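Local coordinates for protein EKC/KEOPS complex subunit GON7 (Saccharomyces cerevisiae, PDB 4WXA) that belongs to the KEOPS complex required for threonylcarbamoylation of adenosine 37 in tRNAs, where it likely supports the catalytic subunit KAE1, at residues K2-A6 / Q73-L77. Residues are numbered along the deposited sequence; the frame is centred on the assembly and turned at random.
Sequences KLPVA and QLTGL
P4 sets its pyrrolidine ring against the helix, covered by the side chains of Q73, L74 and L77. CG of the ring lies 3.8 Å from CB of Q73, at the root of that chain. CD, the ring carbon bonded to the backbone nitrogen, meets the amide end, 3.4 Å from OE1 of Q73. CB of P4 faces the two leucines, with CD2 of L74 at 3.9 Å and CD2 of L77 at 4.1 Å. Q73 reaches along the loop because its chain stays extended beyond CG (chi2 158°); it crosses both P4 and L3 at about a right angle, and its NE2 ends 3.3 Å from CD2 of L3. In L77, CG anti to the backbone N (chi1 -157°) carries CD2 to the main chain where loop becomes strand, 4.0 Å from both O of P4 and C of V5. The CB of A6 points toward the helix.

The contact lays the N-terminal loop and the start of strand 5-10 on one face of the long helix 66-94, about two turns in from its N-terminal end. F18 of the neighbouring strand 14-18, in the same chain, packs on A6 and L77. The PCC1 chain adds further contacts: its strand pairs antiparallel with V5 and A6, carrying the sheet across the interface, while P18, I77 and L15 of PCC1 pack on P4, L74 and L77.

No hydrogen bond joins the two segments. Within them, the Q73 amide meets only carbon, so the N-terminal loop and strand start rest on the helix by van der Waals packing, largely of carbon, that merges into the PCC1 interface, consistent with a fold completed by its partner.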
loop_
_atom_site.group_PDB
_atom_site.type_symbol
_atom_site.label_atom_id
_atom_site.label_comp_id
_atom_site.label_asym_id
_atom_site.label_seq_id
_atom_site.Cartn_x
_atom_site.Cartn_y
_atom_site.Cartn_z
ATOM N N LYS D 2 1.909 20.519 -1.509
ATOM C CA LYS D 2 1.630 19.369 -2.409
ATOM C C LYS D 2 0.824 18.307 -1.660
ATOM O O LYS D 2 0.874 18.228 -0.464
ATOM C CB LYS D 2 2.945 18.775 -2.948
ATOM C CG LYS D 2 3.576 19.570 -4.084
ATOM C CD LYS D 2 2.777 19.390 -5.381
ATOM C CE LYS D 2 3.053 20.489 -6.394
ATOM N NZ LYS D 2 4.523 20.612 -6.626
ATOM N N LEU D 3 0.059 17.500 -2.370
ATOM C CA LEU D 3 -0.735 16.478 -1.729
ATOM C C LEU D 3 0.032 15.165 -1.657
ATOM O O LEU D 3 0.941 14.917 -2.436
ATOM C CB LEU D 3 -1.994 16.240 -2.524
ATOM C CG LEU D 3 -2.806 17.446 -2.992
ATOM C CD1 LEU D 3 -3.752 17.030 -4.121
ATOM C CD2 LEU D 3 -3.573 17.998 -1.808
ATOM N N PRO D 4 -0.363 14.300 -0.741
ATOM C CA PRO D 4 0.167 12.978 -0.859
ATOM C C PRO D 4 -0.326 12.315 -2.135
ATOM O O PRO D 4 -1.442 12.555 -2.478
ATOM C CB PRO D 4 -0.395 12.270 0.368
ATOM C CG PRO D 4 -1.632 12.998 0.692
ATOM C CD PRO D 4 -1.389 14.415 0.298
ATOM N N VAL D 5 0.497 11.486 -2.801
ATOM C CA VAL D 5 0.058 10.757 -3.990
ATOM C C VAL D 5 0.524 9.293 -3.999
ATOM O O VAL D 5 1.338 8.870 -3.186
ATOM C CB VAL D 5 0.581 11.412 -5.301
ATOM C CG1 VAL D 5 0.060 12.852 -5.453
ATOM C CG2 VAL D 5 2.108 11.323 -5.351
ATOM N N ALA D 6 -0.013 8.541 -4.947
ATOM C CA ALA D 6 0.405 7.195 -5.153
ATOM C C ALA D 6 0.321 6.781 -6.605
ATOM O O ALA D 6 -0.527 7.269 -7.339
ATOM C CB ALA D 6 -0.445 6.301 -4.324
ATOM N N GLN D 73 -6.185 13.428 4.251
ATOM C CA GLN D 73 -5.877 13.091 2.878
ATOM C C GLN D 73 -5.329 11.661 2.790
ATOM O O GLN D 73 -5.634 10.926 1.831
ATOM C CB GLN D 73 -4.890 14.059 2.280
ATOM C CG GLN D 73 -5.456 15.408 1.940
ATOM C CD GLN D 73 -4.378 16.472 1.862
ATOM O OE1 GLN D 73 -3.258 16.292 2.362
ATOM N NE2 GLN D 73 -4.699 17.580 1.227
ATOM N N LEU D 74 -4.524 11.252 3.764
ATOM C CA LEU D 74 -3.973 9.907 3.702
ATOM C C LEU D 74 -5.052 8.900 3.924
ATOM O O LEU D 74 -4.972 7.803 3.430
ATOM C CB LEU D 74 -2.937 9.676 4.780
ATOM C CG LEU D 74 -1.581 10.303 4.566
ATOM C CD1 LEU D 74 -0.726 10.065 5.808
ATOM C CD2 LEU D 74 -0.956 9.734 3.307
ATOM N N THR D 75 -6.040 9.255 4.727
ATOM C CA THR D 75 -7.146 8.338 4.956
ATOM C C THR D 75 -7.969 8.120 3.658
ATOM O O THR D 75 -8.391 7.020 3.359
ATOM C CB THR D 75 -8.040 8.826 6.109
ATOM O OG1 THR D 75 -7.314 8.706 7.346
ATOM C CG2 THR D 75 -9.321 7.972 6.182
ATOM N N GLY D 76 -8.139 9.185 2.895
ATOM C CA GLY D 76 -8.813 9.139 1.618
ATOM C C GLY D 76 -8.034 8.391 0.564
ATOM O O GLY D 76 -8.610 7.701 -0.289
ATOM N N LEU D 77 -6.717 8.515 0.613
ATOM C CA LEU D 77 -5.886 7.819 -0.362
ATOM C C LEU D 77 -5.960 6.303 -0.095
ATOM O O LEU D 77 -6.014 5.497 -0.994
ATOM C CB LEU D 77 -4.447 8.346 -0.253
ATOM C CG LEU D 77 -3.476 8.237 -1.417
ATOM C CD1 LEU D 77 -4.102 8.891 -2.651
ATOM C CD2 LEU D 77 -2.145 8.899 -1.043
#